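Local coordinates for protein succinate dehydrogenase subunit A (Mycolicibacterium smegmatis, PDB 7D6V) that probably oxidises succinate to fumarate on its FAD, as the flavoprotein subunit of a mycobacterial succinate dehydrogenase that passes electrons on to quinone, at residues S238-P250 / V550-H564. Numbering follows the deposited sequence.
Sequences SALINMEFIQFHP and VAKAALQRTESRGGH
Glu244 and Arg557 carry the charged centre of this contact, where the type I turn from Asn242 to Phe245 sits against the C-terminal end of helix 532-556 and the loop after it. Arg557 NE donates to Glu244 OE2 at 2.8 Å in a moderately bent bond (148°) that meets the oxygen on its anti side, the carboxylate and guanidinium planes inclined to each other. Glu244 CB packs on Ala554; chi1 (68°) and a bend at chi2 bring the carboxylate over Ala553 CB, 3.4 Å from OE1, and to Arg557. The far end of Arg557 is held by Glu559, NH1 to OE2 at 2.9 Å in the guanidinium plane, and by the carbonyls of Trp576 and Thr579, so its rotation is probably well fixed. Phe245 puts its rim atom CZ over one guanidinium face, the planes too steeply inclined for a parallel stack; Arg561 O approaches the ring edge, and His564 makes a T-shaped (edge-to-face) pair with the ring face, centroids 6.0 Å apart and planes at 80°. His564 NE2 in turn donates to Arg557 O, tying the loop back to the helix end. Apolar touches are sparser at Val550, with Ile246 CD1 4.0 Å from CG1, though CG2 also packs on Met243 O. On the more open side Gly563 approaches Ile246 closely, backbone to backbone, their carbonyl oxygens unbonded. The buried salt-bridge network, which Arg561 NE joins only weakly through Glu559 OE2, its main partner being Asp573, links the FAD-binding and C-terminal regions of a succinate dehydrogenase/fumarate reductase flavoprotein.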
ATOM      1  N   SER A 238      29.432 -19.651   0.602  1.00 17.74           N
ATOM      2  CA  SER A 238      29.319 -19.133  -0.752  1.00 17.74           C
ATOM      3  C   SER A 238      30.152 -17.860  -0.869  1.00 17.74           C
ATOM      4  O   SER A 238      30.926 -17.505   0.023  1.00 17.74           O
ATOM      5  CB  SER A 238      27.858 -18.902  -1.114  1.00 17.74           C
ATOM      6  OG  SER A 238      27.087 -20.059  -0.857  1.00 17.74           O
ATOM      7  N   ALA A 239      29.992 -17.151  -1.978  1.00 17.72           N
ATOM      8  CA  ALA A 239      30.817 -15.999  -2.289  1.00 17.72           C
ATOM      9  C   ALA A 239      29.941 -14.835  -2.723  1.00 17.72           C
ATOM     10  O   ALA A 239      28.807 -15.014  -3.171  1.00 17.72           O
ATOM     11  CB  ALA A 239      31.831 -16.334  -3.380  1.00 17.72           C
ATOM     12  N   LEU A 240      30.489 -13.633  -2.581  1.00 18.18           N
ATOM     13  CA  LEU A 240      29.816 -12.401  -2.958  1.00 18.18           C
ATOM     14  C   LEU A 240      30.629 -11.700  -4.037  1.00 18.18           C
ATOM     15  O   LEU A 240      31.860 -11.766  -4.046  1.00 18.18           O
ATOM     16  CB  LEU A 240      29.638 -11.480  -1.746  1.00 18.18           C
ATOM     17  CG  LEU A 240      28.319 -11.512  -0.970  1.00 18.18           C
ATOM     18  CD1 LEU A 240      27.940 -12.919  -0.571  1.00 18.18           C
ATOM     19  CD2 LEU A 240      28.436 -10.639   0.260  1.00 18.18           C
ATOM     20  N   ILE A 241      29.932 -11.035  -4.958  1.00 17.97           N
ATOM     21  CA  ILE A 241      30.577 -10.314  -6.045  1.00 17.97           C
ATOM     22  C   ILE A 241      30.003  -8.908  -6.117  1.00 17.97           C
ATOM     23  O   ILE A 241      28.878  -8.648  -5.690  1.00 17.97           O
ATOM     24  CB  ILE A 241      30.409 -11.016  -7.409  1.00 17.97           C
ATOM     25  CG1 ILE A 241      28.931 -11.244  -7.720  1.00 17.97           C
ATOM     26  CG2 ILE A 241      31.145 -12.327  -7.427  1.00 17.97           C
ATOM     27  CD1 ILE A 241      28.665 -11.555  -9.168  1.00 17.97           C
ATOM     28  N   ASN A 242      30.804  -7.998  -6.672  1.00 18.54           N
ATOM     29  CA  ASN A 242      30.373  -6.639  -7.003  1.00 18.54           C
ATOM     30  C   ASN A 242      29.816  -5.896  -5.795  1.00 18.54           C
ATOM     31  O   ASN A 242      28.897  -5.088  -5.926  1.00 18.54           O
ATOM     32  CB  ASN A 242      29.341  -6.650  -8.133  1.00 18.54           C
ATOM     33  CG  ASN A 242      29.904  -7.183  -9.426  1.00 18.54           C
ATOM     34  OD1 ASN A 242      31.118  -7.274  -9.596  1.00 18.54           O
ATOM     35  ND2 ASN A 242      29.025  -7.543 -10.347  1.00 18.54           N
ATOM     36  N   MET A 243      30.373  -6.144  -4.610  1.00 19.12           N
ATOM     37  CA  MET A 243      29.848  -5.510  -3.409  1.00 19.12           C
ATOM     38  C   MET A 243      30.194  -4.031  -3.324  1.00 19.12           C
ATOM     39  O   MET A 243      29.606  -3.323  -2.503  1.00 19.12           O
ATOM     40  CB  MET A 243      30.356  -6.237  -2.165  1.00 19.12           C
ATOM     41  CG  MET A 243      29.660  -7.560  -1.900  1.00 19.12           C
ATOM     42  SD  MET A 243      27.900  -7.529  -2.283  1.00 19.12           S
ATOM     43  CE  MET A 243      27.228  -6.838  -0.778  1.00 19.12           C
ATOM     44  N   GLU A 244      31.120  -3.550  -4.150  1.00 19.60           N
ATOM     45  CA  GLU A 244      31.465  -2.138  -4.197  1.00 19.60           C
ATOM     46  C   GLU A 244      30.528  -1.330  -5.080  1.00 19.60           C
ATOM     47  O   GLU A 244      30.693  -0.111  -5.179  1.00 19.60           O
ATOM     48  CB  GLU A 244      32.903  -1.965  -4.693  1.00 19.60           C
ATOM     49  CG  GLU A 244      33.114  -2.351  -6.145  1.00 19.60           C
ATOM     50  CD  GLU A 244      33.407  -3.828  -6.332  1.00 19.60           C
ATOM     51  OE1 GLU A 244      32.766  -4.662  -5.664  1.00 19.60           O
ATOM     52  OE2 GLU A 244      34.284  -4.159  -7.153  1.00 19.60           O
ATOM     53  N   PHE A 245      29.558  -1.969  -5.720  1.00 19.14           N
ATOM     54  CA  PHE A 245      28.660  -1.304  -6.656  1.00 19.14           C
ATOM     55  C   PHE A 245      27.319  -1.101  -5.966  1.00 19.14           C
ATOM     56  O   PHE A 245      26.497  -2.016  -5.889  1.00 19.14           O
ATOM     57  CB  PHE A 245      28.533  -2.114  -7.939  1.00 19.14           C
ATOM     58  CG  PHE A 245      29.768  -2.085  -8.777  1.00 19.14           C
ATOM     59  CD1 PHE A 245      30.579  -3.195  -8.873  1.00 19.14           C
ATOM     60  CD2 PHE A 245      30.129  -0.937  -9.452  1.00 19.14           C
ATOM     61  CE1 PHE A 245      31.722  -3.163  -9.630  1.00 19.14           C
ATOM     62  CE2 PHE A 245      31.268  -0.901 -10.215  1.00 19.14           C
ATOM     63  CZ  PHE A 245      32.065  -2.014 -10.306  1.00 19.14           C
ATOM     64  N   ILE A 246      27.105   0.110  -5.467  1.00 21.38           N
ATOM     65  CA  ILE A 246      25.889   0.486  -4.762  1.00 21.38           C
ATOM     66  C   ILE A 246      25.316   1.711  -5.450  1.00 21.38           C
ATOM     67  O   ILE A 246      26.048   2.662  -5.743  1.00 21.38           O
ATOM     68  CB  ILE A 246      26.161   0.766  -3.273  1.00 21.38           C
ATOM     69  CG1 ILE A 246      26.537  -0.526  -2.552  1.00 21.38           C
ATOM     70  CG2 ILE A 246      24.956   1.411  -2.619  1.00 21.38           C
ATOM     71  CD1 ILE A 246      26.967  -0.320  -1.131  1.00 21.38           C
ATOM     72  N   GLN A 247      24.018   1.684  -5.722  1.00 22.74           N
ATOM     73  CA  GLN A 247      23.356   2.832  -6.319  1.00 22.74           C
ATOM     74  C   GLN A 247      23.084   3.878  -5.249  1.00 22.74           C
ATOM     75  O   GLN A 247      22.475   3.584  -4.216  1.00 22.74           O
ATOM     76  CB  GLN A 247      22.064   2.411  -7.008  1.00 22.74           C
ATOM     77  CG  GLN A 247      21.511   3.468  -7.940  1.00 22.74           C
ATOM     78  CD  GLN A 247      20.687   2.883  -9.057  1.00 22.74           C
ATOM     79  OE1 GLN A 247      21.220   2.315 -10.007  1.00 22.74           O
ATOM     80  NE2 GLN A 247      19.373   3.003  -8.940  1.00 22.74           N
ATOM     81  N   PHE A 248      23.566   5.091  -5.487  1.00 26.51           N
ATOM     82  CA  PHE A 248      23.266   6.240  -4.651  1.00 26.51           C
ATOM     83  C   PHE A 248      22.540   7.272  -5.493  1.00 26.51           C
ATOM     84  O   PHE A 248      22.992   7.609  -6.592  1.00 26.51           O
ATOM     85  CB  PHE A 248      24.533   6.865  -4.074  1.00 26.51           C
ATOM     86  CG  PHE A 248      25.265   5.997  -3.098  1.00 26.51           C
ATOM     87  CD1 PHE A 248      26.348   5.241  -3.506  1.00 26.51           C
ATOM     88  CD2 PHE A 248      24.902   5.969  -1.766  1.00 26.51           C
ATOM     89  CE1 PHE A 248      27.034   4.454  -2.611  1.00 26.51           C
ATOM     90  CE2 PHE A 248      25.587   5.183  -0.865  1.00 26.51           C
ATOM     91  CZ  PHE A 248      26.653   4.426  -1.288  1.00 26.51           C
ATOM     92  N   HIS A 249      21.439   7.755  -4.996  1.00 34.71           N
ATOM     93  CA  HIS A 249      20.856   8.927  -5.628  1.00 34.71           C
ATOM     94  C   HIS A 249      21.396  10.186  -4.961  1.00 34.71           C
ATOM     95  O   HIS A 249      21.301  10.318  -3.736  1.00 34.71           O
ATOM     96  CB  HIS A 249      19.340   8.899  -5.541  1.00 34.71           C
ATOM     97  CG  HIS A 249      18.672   9.879  -6.450  1.00 34.71           C
ATOM     98  ND1 HIS A 249      18.836   9.855  -7.818  1.00 34.71           N
ATOM     99  CD2 HIS A 249      17.841  10.914  -6.189  1.00 34.71           C
ATOM    100  CE1 HIS A 249      18.136  10.834  -8.360  1.00 34.71           C
ATOM    101  NE2 HIS A 249      17.521  11.492  -7.393  1.00 34.71           N
ATOM    102  N   PRO A 250      21.977  11.115  -5.725  1.00 37.57           N
ATOM    103  CA  PRO A 250      22.637  12.273  -5.101  1.00 37.57           C
ATOM    104  C   PRO A 250      21.694  13.200  -4.359  1.00 37.57           C
ATOM    105  O   PRO A 250      22.164  13.994  -3.535  1.00 37.57           O
ATOM    106  CB  PRO A 250      23.289  12.992  -6.292  1.00 37.57           C
ATOM    107  CG  PRO A 250      23.260  12.007  -7.423  1.00 37.57           C
ATOM    108  CD  PRO A 250      22.061  11.156  -7.192  1.00 37.57           C
ATOM    109  N   VAL A 550      31.923  -4.643   1.705  1.00 20.83           N
ATOM    110  CA  VAL A 550      31.758  -3.489   0.825  1.00 20.83           C
ATOM    111  C   VAL A 550      32.997  -2.604   0.868  1.00 20.83           C
ATOM    112  O   VAL A 550      33.504  -2.163  -0.171  1.00 20.83           O
ATOM    113  CB  VAL A 550      30.491  -2.701   1.207  1.00 20.83           C
ATOM    114  CG1 VAL A 550      30.448  -1.379   0.470  1.00 20.83           C
ATOM    115  CG2 VAL A 550      29.252  -3.513   0.897  1.00 20.83           C
ATOM    116  N   ALA A 551      33.507  -2.337   2.073  1.00 21.27           N
ATOM    117  CA  ALA A 551      34.668  -1.466   2.203  1.00 21.27           C
ATOM    118  C   ALA A 551      35.899  -2.072   1.542  1.00 21.27           C
ATOM    119  O   ALA A 551      36.654  -1.369   0.859  1.00 21.27           O
ATOM    120  CB  ALA A 551      34.939  -1.172   3.677  1.00 21.27           C
ATOM    121  N   LYS A 552      36.120  -3.376   1.722  1.00 22.18           N
ATOM    122  CA  LYS A 552      37.299  -3.993   1.125  1.00 22.18           C
ATOM    123  C   LYS A 552      37.206  -4.021  -0.397  1.00 22.18           C
ATOM    124  O   LYS A 552      38.199  -3.757  -1.089  1.00 22.18           O
ATOM    125  CB  LYS A 552      37.497  -5.398   1.688  1.00 22.18           C
ATOM    126  CG  LYS A 552      38.022  -5.400   3.105  1.00 22.18           C
ATOM    127  CD  LYS A 552      38.530  -6.766   3.510  1.00 22.18           C
ATOM    128  CE  LYS A 552      39.280  -6.692   4.824  1.00 22.18           C
ATOM    129  NZ  LYS A 552      40.011  -7.952   5.107  1.00 22.18           N
ATOM    130  N   ALA A 553      36.023  -4.322  -0.941  1.00 20.96           N
ATOM    131  CA  ALA A 553      35.863  -4.286  -2.392  1.00 20.96           C
ATOM    132  C   ALA A 553      36.093  -2.883  -2.940  1.00 20.96           C
ATOM    133  O   ALA A 553      36.779  -2.707  -3.958  1.00 20.96           O
ATOM    134  CB  ALA A 553      34.477  -4.796  -2.779  1.00 20.96           C
ATOM    135  N   ALA A 554      35.538  -1.868  -2.268  1.00 21.25           N
ATOM    136  CA  ALA A 554      35.709  -0.494  -2.726  1.00 21.25           C
ATOM    137  C   ALA A 554      37.162  -0.054  -2.652  1.00 21.25           C
ATOM    138  O   ALA A 554      37.617   0.725  -3.496  1.00 21.25           O
ATOM    139  CB  ALA A 554      34.829   0.446  -1.905  1.00 21.25           C
ATOM    140  N   LEU A 555      37.904  -0.531  -1.653  1.00 22.43           N
ATOM    141  CA  LEU A 555      39.325  -0.214  -1.593  1.00 22.43           C
ATOM    142  C   LEU A 555      40.094  -0.913  -2.705  1.00 22.43           C
ATOM    143  O   LEU A 555      41.047  -0.352  -3.256  1.00 22.43           O
ATOM    144  CB  LEU A 555      39.899  -0.600  -0.233  1.00 22.43           C
ATOM    145  CG  LEU A 555      41.365  -0.219  -0.022  1.00 22.43           C
ATOM    146  CD1 LEU A 555      41.499   1.277   0.202  1.00 22.43           C
ATOM    147  CD2 LEU A 555      41.965  -0.993   1.131  1.00 22.43           C
ATOM    148  N   GLN A 556      39.700  -2.140  -3.045  1.00 23.36           N
ATOM    149  CA  GLN A 556      40.482  -2.905  -4.007  1.00 23.36           C
ATOM    150  C   GLN A 556      40.245  -2.469  -5.448  1.00 23.36           C
ATOM    151  O   GLN A 556      41.176  -2.528  -6.258  1.00 23.36           O
ATOM    152  CB  GLN A 556      40.188  -4.395  -3.859  1.00 23.36           C
ATOM    153  CG  GLN A 556      41.279  -5.276  -4.427  1.00 23.36           C
ATOM    154  CD  GLN A 556      41.449  -6.558  -3.651  1.00 23.36           C
ATOM    155  OE1 GLN A 556      41.158  -6.616  -2.458  1.00 23.36           O
ATOM    156  NE2 GLN A 556      41.920  -7.599  -4.325  1.00 23.36           N
ATOM    157  N   ARG A 557      39.035  -2.038  -5.801  1.00 21.84           N
ATOM    158  CA  ARG A 557      38.765  -1.649  -7.187  1.00 21.84           C
ATOM    159  C   ARG A 557      39.263  -0.228  -7.423  1.00 21.84           C
ATOM    160  O   ARG A 557      38.626   0.745  -7.018  1.00 21.84           O
ATOM    161  CB  ARG A 557      37.281  -1.767  -7.514  1.00 21.84           C
ATOM    162  CG  ARG A 557      36.961  -1.384  -8.952  1.00 21.84           C
ATOM    163  CD  ARG A 557      35.570  -1.805  -9.373  1.00 21.84           C
ATOM    164  NE  ARG A 557      35.462  -3.250  -9.531  1.00 21.84           N
ATOM    165  CZ  ARG A 557      35.538  -3.883 -10.695  1.00 21.84           C
ATOM    166  NH1 ARG A 557      35.729  -3.200 -11.814  1.00 21.84           N
ATOM    167  NH2 ARG A 557      35.426  -5.201 -10.743  1.00 21.84           N
ATOM    168  N   THR A 558      40.400  -0.103  -8.102  1.00 22.67           N
ATOM    169  CA  THR A 558      41.020   1.198  -8.355  1.00 22.67           C
ATOM    170  C   THR A 558      40.674   1.711  -9.753  1.00 22.67           C
ATOM    171  O   THR A 558      41.535   1.882 -10.615  1.00 22.67           O
ATOM    172  CB  THR A 558      42.530   1.109  -8.159  1.00 22.67           C
ATOM    173  OG1 THR A 558      43.070   0.108  -9.032  1.00 22.67           O
ATOM    174  CG2 THR A 558      42.857   0.748  -6.725  1.00 22.67           C
ATOM    175  N   GLU A 559      39.384   1.963  -9.961  1.00 22.80           N
ATOM    176  CA  GLU A 559      38.874   2.606 -11.166  1.00 22.80           C
ATOM    177  C   GLU A 559      37.417   2.955 -10.905  1.00 22.80           C
ATOM    178  O   GLU A 559      36.817   2.488  -9.934  1.00 22.80           O
ATOM    179  CB  GLU A 559      39.052   1.718 -12.406  1.00 22.80           C
ATOM    180  CG  GLU A 559      38.335   0.375 -12.380  1.00 22.80           C
ATOM    181  CD  GLU A 559      36.948   0.422 -12.980  1.00 22.80           C
ATOM    182  OE1 GLU A 559      36.675   1.347 -13.765  1.00 22.80           O
ATOM    183  OE2 GLU A 559      36.133  -0.471 -12.682  1.00 22.80           O
ATOM    184  N   SER A 560      36.854   3.793 -11.769  1.00 23.56           N
ATOM    185  CA  SER A 560      35.489   4.277 -11.612  1.00 23.56           C
ATOM    186  C   SER A 560      34.602   3.657 -12.681  1.00 23.56           C
ATOM    187  O   SER A 560      34.984   3.601 -13.851  1.00 23.56           O
ATOM    188  CB  SER A 560      35.431   5.802 -11.697  1.00 23.56           C
ATOM    189  OG  SER A 560      36.150   6.398 -10.636  1.00 23.56           O
ATOM    190  N   ARG A 561      33.429   3.179 -12.277  1.00 21.47           N
ATOM    191  CA  ARG A 561      32.510   2.556 -13.224  1.00 21.47           C
ATOM    192  C   ARG A 561      31.128   2.512 -12.600  1.00 21.47           C
ATOM    193  O   ARG A 561      30.945   1.881 -11.556  1.00 21.47           O
ATOM    194  CB  ARG A 561      32.982   1.152 -13.598  1.00 21.47           C
ATOM    195  CG  ARG A 561      32.248   0.540 -14.772  1.00 21.47           C
ATOM    196  CD  ARG A 561      32.705  -0.882 -15.030  1.00 21.47           C
ATOM    197  NE  ARG A 561      34.138  -0.961 -15.275  1.00 21.47           N
ATOM    198  CZ  ARG A 561      34.690  -0.922 -16.479  1.00 21.47           C
ATOM    199  NH1 ARG A 561      33.928  -0.805 -17.554  1.00 21.47           N
ATOM    200  NH2 ARG A 561      36.003  -1.000 -16.610  1.00 21.47           N
ATOM    201  N   GLY A 562      30.167   3.168 -13.230  1.00 21.68           N
ATOM    202  CA  GLY A 562      28.792   3.099 -12.764  1.00 21.68           C
ATOM    203  C   GLY A 562      28.635   3.688 -11.379  1.00 21.68           C
ATOM    204  O   GLY A 562      28.954   4.857 -11.131  1.00 21.68           O
ATOM    205  N   GLY A 563      28.135   2.873 -10.453  1.00 22.33           N
ATOM    206  CA  GLY A 563      27.859   3.330  -9.106  1.00 22.33           C
ATOM    207  C   GLY A 563      29.058   3.433  -8.192  1.00 22.33           C
ATOM    208  O   GLY A 563      28.916   3.920  -7.067  1.00 22.33           O
ATOM    209  N   HIS A 564      30.231   2.987  -8.633  1.00 21.88           N
ATOM    210  CA  HIS A 564      31.449   3.036  -7.833  1.00 21.88           C
ATOM    211  C   HIS A 564      32.346   4.133  -8.389  1.00 21.88           C
ATOM    212  O   HIS A 564      32.885   4.002  -9.492  1.00 21.88           O
ATOM    213  CB  HIS A 564      32.162   1.687  -7.835  1.00 21.88           C
ATOM    214  CG  HIS A 564      33.565   1.744  -7.320  1.00 21.88           C
ATOM    215  ND1 HIS A 564      33.864   1.991  -5.998  1.00 21.88           N
ATOM    216  CD2 HIS A 564      34.753   1.584  -7.949  1.00 21.88           C
ATOM    217  CE1 HIS A 564      35.174   1.982  -5.835  1.00 21.88           C
ATOM    218  NE2 HIS A 564      35.736   1.736  -7.004  1.00 21.88           N
TER